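Local coordinates for protein sucrose 6(F)-phosphate phosphorylase (Thermoanaerobacterium thermosaccharolyticum DSM 571, PDB 6S9V) that belongs to the alpha-amylase family of carbohydrate-active enzymes and is built round a closed eight-stranded beta/alpha (TIM) barrel with a five-stranded antiparallel sheet near its C-terminus, at residues A[35-38]-A[39-43]; A[316-319]-A[320-324]; A[418-422]-A[423-427]. All coordinates share one frame; numbering follows the deposited sequence.

Along the chain the contacts come in the order 1, 2, 3, and each is a local turn or helix contact. Contact 1 lies on helix 34-44, between barrel strands 22-25 and 51-54. Contact 2 is a loop between strand 312-313 and helix 324-336, its centre about 40 Å from that of contact 1, across the middle of the chain, and about 37 Å from that of contact 3. Contact 3 leads into helix 422-428, after the last barrel strand, 388-392. Although far from contact 1 in sequence, it is only about 12 Å away between centres, and Val40 CG2 meets Leu422 CD2 at 3.5 Å. The chain beyond the last strand thus returns to pack on the first barrel helix.

Contact 1 (A[35-38]-A[39-43]); sequences KTLN and DVLEK
Val40 N gives its hydrogen to Thr36 O over 2.8 Å, and the same carbonyl oxygen is covered by the valine side chain, with Val40 CG2 3.3 Å from Thr36 O. That methyl lies there because CG1 takes the position anti to the backbone N (chi1 161°), leaving CG2 beside the N and facing back down the helix. Leu37 O is shielded in a similar way: it accepts from Leu41 N at 2.9 Å, while Leu41 CG sits 3.3 Å from Leu37 O. The two leucines then meet at their branches, Leu37 CD1 lying 4.1 Å from Leu41 CG and the side chains slanting across one another. One turn apart, they form an apolar pair on the buried side, where leucine fills space and asks for no polar partner.

The outer side is polar. Asp39 N bonds to Lys35 O. The first torsion of Asp39 (chi1 -68°) keeps CG beside the backbone N, which brings Asp39 CG to 3.2 Å from Lys35 O; the carboxylate oxygens, acceptors like Lys35 O, make no bond to it. An acid suits this solvent-exposed position. Thr36 suits the first turn, since its hydroxyl bonds to Leu30 O in the preceding loop, and Asn38 sends its amide in a weak bond to Asp83 O.

Helix 34-44 is the connection in the beta-alpha-beta unit between strands 22-25 and 51-54. Its two leucines face Leu23 and Thr25 of the first strand and Met87 of helix 81-88, while the valine side faces helix 422-428.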
loop_
_atom_site.group_PDB
_atom_site.type_symbol
_atom_site.label_atom_id
_atom_site.label_comp_id
_atom_site.label_asym_id
_atom_site.label_seq_id
_atom_site.Cartn_x
_atom_site.Cartn_y
_atom_site.Cartn_z
ATOM N N LYS A 35 16.784 -11.714 8.113
ATOM C CA LYS A 35 17.279 -13.085 8.111
ATOM C C LYS A 35 16.208 -14.048 8.611
ATOM O O LYS A 35 16.001 -15.114 8.019
ATOM C CB LYS A 35 18.544 -13.169 8.961
ATOM C CG LYS A 35 19.700 -12.406 8.334
ATOM C CD LYS A 35 20.937 -12.406 9.207
ATOM C CE LYS A 35 22.126 -11.812 8.462
ATOM N NZ LYS A 35 22.553 -12.640 7.300
ATOM N N THR A 36 15.499 -13.686 9.686
ATOM C CA THR A 36 14.383 -14.517 10.128
ATOM C C THR A 36 13.232 -14.482 9.122
ATOM O O THR A 36 12.532 -15.486 8.946
ATOM C CB THR A 36 13.890 -14.087 11.515
ATOM O OG1 THR A 36 13.224 -12.815 11.435
ATOM C CG2 THR A 36 15.052 -13.999 12.514
ATOM N N LEU A 37 13.017 -13.346 8.452
ATOM C CA LEU A 37 12.019 -13.302 7.384
ATOM C C LEU A 37 12.365 -14.305 6.286
ATOM O O LEU A 37 11.508 -15.073 5.831
ATOM C CB LEU A 37 11.907 -11.882 6.825
ATOM C CG LEU A 37 11.038 -11.709 5.577
ATOM C CD1 LEU A 37 9.627 -12.223 5.819
ATOM C CD2 LEU A 37 10.993 -10.250 5.135
ATOM N N ASN A 38 13.623 -14.306 5.841
ATOM C CA ASN A 38 14.053 -15.272 4.835
ATOM C C ASN A 38 13.900 -16.705 5.342
ATOM O O ASN A 38 13.493 -17.598 4.586
ATOM C CB ASN A 38 15.512 -15.007 4.437
ATOM C CG ASN A 38 15.645 -13.985 3.310
ATOM O OD1 ASN A 38 14.817 -13.933 2.400
ATOM N ND2 ASN A 38 16.709 -13.180 3.359
ATOM N N ASP A 39 14.240 -16.948 6.613
ATOM C CA ASP A 39 14.080 -18.283 7.182
ATOM C C ASP A 39 12.615 -18.705 7.198
ATOM O O ASP A 39 12.291 -19.856 6.882
ATOM C CB ASP A 39 14.662 -18.345 8.600
ATOM C CG ASP A 39 16.179 -18.214 8.627
ATOM O OD1 ASP A 39 16.819 -18.367 7.569
ATOM O OD2 ASP A 39 16.735 -17.976 9.722
ATOM N N VAL A 40 11.719 -17.789 7.590
ATOM C CA VAL A 40 10.291 -18.091 7.647
ATOM C C VAL A 40 9.742 -18.341 6.251
ATOM O O VAL A 40 8.957 -19.270 6.036
ATOM C CB VAL A 40 9.545 -16.940 8.355
ATOM C CG1 VAL A 40 8.062 -16.973 8.043
ATOM C CG2 VAL A 40 9.774 -17.012 9.869
ATOM N N LEU A 41 10.150 -17.525 5.276
ATOM C CA LEU A 41 9.738 -17.758 3.896
ATOM C C LEU A 41 10.177 -19.135 3.418
ATOM O O LEU A 41 9.400 -19.856 2.780
ATOM C CB LEU A 41 10.308 -16.672 2.990
ATOM C CG LEU A 41 9.653 -15.298 3.063
ATOM C CD1 LEU A 41 10.519 -14.289 2.334
ATOM C CD2 LEU A 41 8.222 -15.322 2.486
ATOM N N GLU A 42 11.419 -19.519 3.719
ATOM C CA GLU A 42 11.922 -20.818 3.288
ATOM C C GLU A 42 11.208 -21.950 4.018
ATOM O O GLU A 42 10.938 -23.002 3.431
ATOM C CB GLU A 42 13.432 -20.901 3.507
ATOM C CG GLU A 42 14.033 -22.284 3.188
ATOM C CD GLU A 42 15.553 -22.341 3.346
ATOM O OE1 GLU A 42 16.203 -21.281 3.326
ATOM O OE2 GLU A 42 16.097 -23.457 3.482
ATOM N N LYS A 43 10.877 -21.753 5.296
ATOM C CA LYS A 43 10.294 -22.847 6.058
ATOM C C LYS A 43 8.859 -23.124 5.623
ATOM O O LYS A 43 8.470 -24.288 5.462
ATOM C CB LYS A 43 10.347 -22.519 7.549
ATOM C CG LYS A 43 9.923 -23.645 8.464
ATOM C CD LYS A 43 10.208 -23.286 9.921
ATOM C CE LYS A 43 9.661 -24.330 10.885
ATOM N NZ LYS A 43 10.169 -25.707 10.613
#

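Contact 2 (A[316-319]-A[320-324]); sequences PDLD and GLIDT
Leu318 and Ile322 lean across each other at a slant, the end of the isoleucine lying against the base of the leucine: Ile322 CD1 is 3.7 Å from Leu318 CB. CG1 of Ile322 is wedged between the backbone N and the carbonyl carbon (chi1 61°), and from there its extended arm reaches back over Leu318. Leu321 meets the other end of that leucine more loosely, methyl to methyl, Leu321 CD1 lying 4.3 Å from Leu318 CD1.

The backbone sets up this grouping. Leu318 O accepts from Leu321 N at 2.9 Å, the donor standing well above the carbonyl plane, and weakly from Ile322 N at 3.4 Å. The angles of Asp319 and Gly320 are those of a type II turn, whose third position, with its positive phi, is well served by glycine. It overlaps the type I turn from Pro316 to Asp319, the two sharing Leu318 and Asp319. Asp319 suits this partly exposed bend, where its carboxylate forms a salt bridge with Lys315.

The loop joins strand 312-313 to helix 324-336, whose N-cap is Asp323, its OD1 accepting from Lys326 N. Met290 of helix 289-295 touches both Leu318 and Ile322, and Ile274 packs on Leu318 and Leu321.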
loop_
_atom_site.group_PDB
_atom_site.type_symbol
_atom_site.label_atom_id
_atom_site.label_comp_id
_atom_site.label_asym_id
_atom_site.label_seq_id
_atom_site.Cartn_x
_atom_site.Cartn_y
_atom_site.Cartn_z
ATOM N N PRO A 316 -11.007 9.581 0.704
ATOM C CA PRO A 316 -11.831 9.875 -0.476
ATOM C C PRO A 316 -12.015 8.698 -1.431
ATOM O O PRO A 316 -12.703 8.854 -2.446
ATOM C CB PRO A 316 -11.040 10.993 -1.166
ATOM C CG PRO A 316 -9.606 10.607 -0.888
ATOM C CD PRO A 316 -9.614 10.042 0.525
ATOM N N ASP A 317 -11.422 7.545 -1.106
ATOM C CA ASP A 317 -11.297 6.456 -2.076
ATOM C C ASP A 317 -12.653 5.979 -2.588
ATOM O O ASP A 317 -12.778 5.561 -3.752
ATOM C CB ASP A 317 -10.531 5.293 -1.449
ATOM C CG ASP A 317 -9.179 5.714 -0.901
ATOM O OD1 ASP A 317 -9.155 6.548 0.029
ATOM O OD2 ASP A 317 -8.147 5.228 -1.415
ATOM N N LEU A 318 -13.663 5.983 -1.724
ATOM C CA LEU A 318 -15.004 5.532 -2.066
ATOM C C LEU A 318 -15.968 6.689 -2.330
ATOM O O LEU A 318 -17.173 6.451 -2.478
ATOM C CB LEU A 318 -15.558 4.643 -0.946
ATOM C CG LEU A 318 -15.028 3.213 -0.799
ATOM C CD1 LEU A 318 -15.579 2.334 -1.912
ATOM C CD2 LEU A 318 -13.528 3.110 -0.777
ATOM N N ASP A 319 -15.466 7.925 -2.415
ATOM C CA ASP A 319 -16.327 9.074 -2.688
ATOM C C ASP A 319 -17.099 8.863 -3.985
ATOM O O ASP A 319 -16.517 8.497 -5.013
ATOM C CB ASP A 319 -15.509 10.360 -2.801
ATOM C CG ASP A 319 -15.049 10.902 -1.457
ATOM O OD1 ASP A 319 -15.371 10.311 -0.407
ATOM O OD2 ASP A 319 -14.347 11.935 -1.466
ATOM N N GLY A 320 -18.409 9.106 -3.937
ATOM C CA GLY A 320 -19.251 8.945 -5.097
ATOM C C GLY A 320 -19.639 7.519 -5.413
ATOM O O GLY A 320 -20.393 7.299 -6.369
ATOM N N LEU A 321 -19.128 6.543 -4.654
ATOM C CA LEU A 321 -19.448 5.140 -4.852
ATOM C C LEU A 321 -20.325 4.562 -3.753
ATOM O O LEU A 321 -20.978 3.543 -3.982
ATOM C CB LEU A 321 -18.163 4.300 -4.927
ATOM C CG LEU A 321 -17.135 4.789 -5.950
ATOM C CD1 LEU A 321 -15.916 3.884 -5.916
ATOM C CD2 LEU A 321 -17.736 4.862 -7.326
ATOM N N ILE A 322 -20.363 5.192 -2.580
ATOM C CA ILE A 322 -21.230 4.765 -1.493
ATOM C C ILE A 322 -21.737 6.022 -0.809
ATOM O O ILE A 322 -21.047 7.045 -0.767
ATOM C CB ILE A 322 -20.498 3.881 -0.460
ATOM C CG1 ILE A 322 -19.345 4.663 0.169
ATOM C CG2 ILE A 322 -19.983 2.631 -1.121
ATOM C CD1 ILE A 322 -18.499 3.876 1.138
ATOM N N ASP A 323 -22.950 5.948 -0.280
ATOM C CA ASP A 323 -23.485 7.073 0.470
ATOM C C ASP A 323 -23.039 6.980 1.932
ATOM O O ASP A 323 -22.491 5.972 2.389
ATOM C CB ASP A 323 -25.007 7.145 0.340
ATOM C CG ASP A 323 -25.722 5.966 0.971
ATOM O OD1 ASP A 323 -25.071 5.129 1.627
ATOM O OD2 ASP A 323 -26.959 5.890 0.802
ATOM N N THR A 324 -23.239 8.080 2.659
ATOM C CA THR A 324 -22.794 8.140 4.048
ATOM C C THR A 324 -23.457 7.057 4.893
ATOM O O THR A 324 -22.813 6.468 5.773
ATOM C CB THR A 324 -23.076 9.530 4.620
ATOM O OG1 THR A 324 -22.322 10.503 3.881
ATOM C CG2 THR A 324 -22.690 9.602 6.087
#

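Contact 3 (A[418-422]-A[423-427]); sequences HNYGL and KEIEE. With SO4 (sulfate ion), chain H.
His418 and Glu424 reach for each other from opposite directions, and NE2 of His418 gives a nearly straight hydrogen bond (171°) to OE1 of Glu424 at 2.9 Å. The acceptor lies close to the ring plane and is met on its syn side, the donor standing somewhat out of the carboxylate plane, which is turned 69° from the imidazole. Glu424 spans the gap because its CG is anti to the backbone N (chi1 -175°) and the rest of the chain is extended.

Tyr420 touches both partners. Its ring centre lies beneath CD2 of His418, which stands 3.5 Å above the ring plane, while Tyr420 CD2 approaches Glu424 CD at 3.4 Å. A broad aromatic suits this place, its face underlying the histidine while CD2 touches the carboxylate carbon obliquely. ND1 of the histidine is held by Asp402 and bonds only weakly to a sulfate ion, probably from the crystallisation liquor; the anion is gripped more closely by Asn419 N, 2.6 Å from its O4.

Farther out, the helix start fixes Glu424. Gly421 is the N-cap, its O accepting from Ile425 N at 2.9 Å, and CG1 of Ile425 packs 3.7 Å from Tyr420 CB. An acid in the first helical turn is probably stabilised by the helix end. Lys423 bends round to Glu426 in a salt bridge whose hydrogen bond is weak.

The loop before helix 422-428 is tied by the Tyr420 backbone to Ser29 and Gly31, in the loop after strand 22-25, while Ile425 and Glu426 also touch Tyr44 of helix 34-44.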
loop_
_atom_site.group_PDB
_atom_site.type_symbol
_atom_site.label_atom_id
_atom_site.label_comp_id
_atom_site.label_asym_id
_atom_site.label_seq_id
_atom_site.Cartn_x
_atom_site.Cartn_y
_atom_site.Cartn_z
ATOM N N HIS A 418 1.164 -5.740 14.512
ATOM C CA HIS A 418 1.791 -6.633 15.481
ATOM C C HIS A 418 3.102 -7.198 14.944
ATOM O O HIS A 418 3.216 -7.520 13.762
ATOM C CB HIS A 418 0.822 -7.778 15.807
ATOM C CG HIS A 418 1.366 -8.784 16.773
ATOM N ND1 HIS A 418 1.609 -8.487 18.099
ATOM C CD2 HIS A 418 1.708 -10.084 16.611
ATOM C CE1 HIS A 418 2.080 -9.561 18.708
ATOM N NE2 HIS A 418 2.138 -10.547 17.830
ATOM N N ASN A 419 4.096 -7.310 15.819
ATOM C CA ASN A 419 5.354 -7.978 15.494
ATOM C C ASN A 419 5.312 -9.414 16.011
ATOM O O ASN A 419 5.141 -9.636 17.212
ATOM C CB ASN A 419 6.543 -7.226 16.094
ATOM C CG ASN A 419 6.864 -5.938 15.339
ATOM O OD1 ASN A 419 6.582 -5.811 14.147
ATOM N ND2 ASN A 419 7.447 -4.975 16.043
ATOM N N TYR A 420 5.470 -10.380 15.103
ATOM C CA TYR A 420 5.445 -11.797 15.442
ATOM C C TYR A 420 6.849 -12.321 15.705
ATOM O O TYR A 420 7.745 -12.136 14.883
ATOM C CB TYR A 420 4.834 -12.624 14.310
ATOM C CG TYR A 420 3.356 -12.439 14.102
ATOM C CD1 TYR A 420 2.872 -11.418 13.292
ATOM C CD2 TYR A 420 2.437 -13.286 14.717
ATOM C CE1 TYR A 420 1.520 -11.246 13.095
ATOM C CE2 TYR A 420 1.077 -13.118 14.525
ATOM C CZ TYR A 420 0.624 -12.095 13.717
ATOM O OH TYR A 420 -0.728 -11.926 13.525
ATOM N N GLY A 421 7.022 -13.023 16.817
ATOM C CA GLY A 421 8.216 -13.817 17.007
ATOM C C GLY A 421 8.131 -15.147 16.270
ATOM O O GLY A 421 7.068 -15.581 15.835
ATOM N N LEU A 422 9.282 -15.815 16.151
ATOM C CA LEU A 422 9.318 -17.093 15.446
ATOM C C LEU A 422 8.378 -18.114 16.080
ATOM O O LEU A 422 7.669 -18.839 15.376
ATOM C CB LEU A 422 10.741 -17.647 15.416
ATOM C CG LEU A 422 11.761 -16.950 14.518
ATOM C CD1 LEU A 422 13.111 -17.645 14.660
ATOM C CD2 LEU A 422 11.287 -16.964 13.073
ATOM N N LYS A 423 8.365 -18.196 17.409
ATOM C CA LYS A 423 7.513 -19.181 18.067
ATOM C C LYS A 423 6.043 -18.880 17.813
ATOM O O LYS A 423 5.238 -19.801 17.631
ATOM C CB LYS A 423 7.811 -19.234 19.564
ATOM C CG LYS A 423 9.278 -19.522 19.863
ATOM C CD LYS A 423 9.678 -20.958 19.558
ATOM C CE LYS A 423 9.088 -21.978 20.512
ATOM N NZ LYS A 423 9.411 -23.346 20.021
ATOM N N GLU A 424 5.673 -17.593 17.780
ATOM C CA GLU A 424 4.287 -17.230 17.513
ATOM C C GLU A 424 3.903 -17.554 16.072
ATOM O O GLU A 424 2.767 -17.963 15.800
ATOM C CB GLU A 424 4.060 -15.744 17.798
ATOM C CG GLU A 424 2.606 -15.311 17.649
ATOM C CD GLU A 424 2.347 -13.870 18.075
ATOM O OE1 GLU A 424 3.311 -13.129 18.367
ATOM O OE2 GLU A 424 1.163 -13.488 18.133
ATOM N N ILE A 425 4.831 -17.361 15.134
ATOM C CA ILE A 425 4.580 -17.772 13.756
ATOM C C ILE A 425 4.376 -19.281 13.688
ATOM O O ILE A 425 3.436 -19.775 13.053
ATOM C CB ILE A 425 5.731 -17.324 12.843
ATOM C CG1 ILE A 425 5.814 -15.801 12.793
ATOM C CG2 ILE A 425 5.530 -17.894 11.446
ATOM C CD1 ILE A 425 7.087 -15.287 12.136
ATOM N N GLU A 426 5.260 -20.033 14.347
ATOM C CA GLU A 426 5.136 -21.487 14.371
ATOM C C GLU A 426 3.755 -21.907 14.852
ATOM O O GLU A 426 3.137 -22.809 14.271
ATOM C CB GLU A 426 6.230 -22.068 15.269
ATOM C CG GLU A 426 6.205 -23.583 15.442
ATOM C CD GLU A 426 7.133 -24.054 16.557
ATOM O OE1 GLU A 426 7.927 -23.231 17.067
ATOM O OE2 GLU A 426 7.065 -25.246 16.930
ATOM N N GLU A 427 3.238 -21.238 15.890
ATOM C CA GLU A 427 1.907 -21.557 16.400
ATOM C C GLU A 427 0.820 -21.131 15.421
ATOM O O GLU A 427 -0.117 -21.893 15.146
ATOM C CB GLU A 427 1.678 -20.880 17.753
ATOM C CG GLU A 427 2.395 -21.518 18.910
ATOM C CD GLU A 427 1.704 -22.783 19.396
ATOM O OE1 GLU A 427 0.582 -22.701 19.956
ATOM O OE2 GLU A 427 2.287 -23.864 19.202
HETATM S S SO4 H . 3.870 -5.556 19.438
HETATM O O1 SO4 H . 4.186 -4.139 19.599
HETATM O O2 SO4 H . 2.533 -5.823 19.958
HETATM O O3 SO4 H . 4.847 -6.353 20.174
HETATM O O4 SO4 H . 3.925 -5.916 18.026
#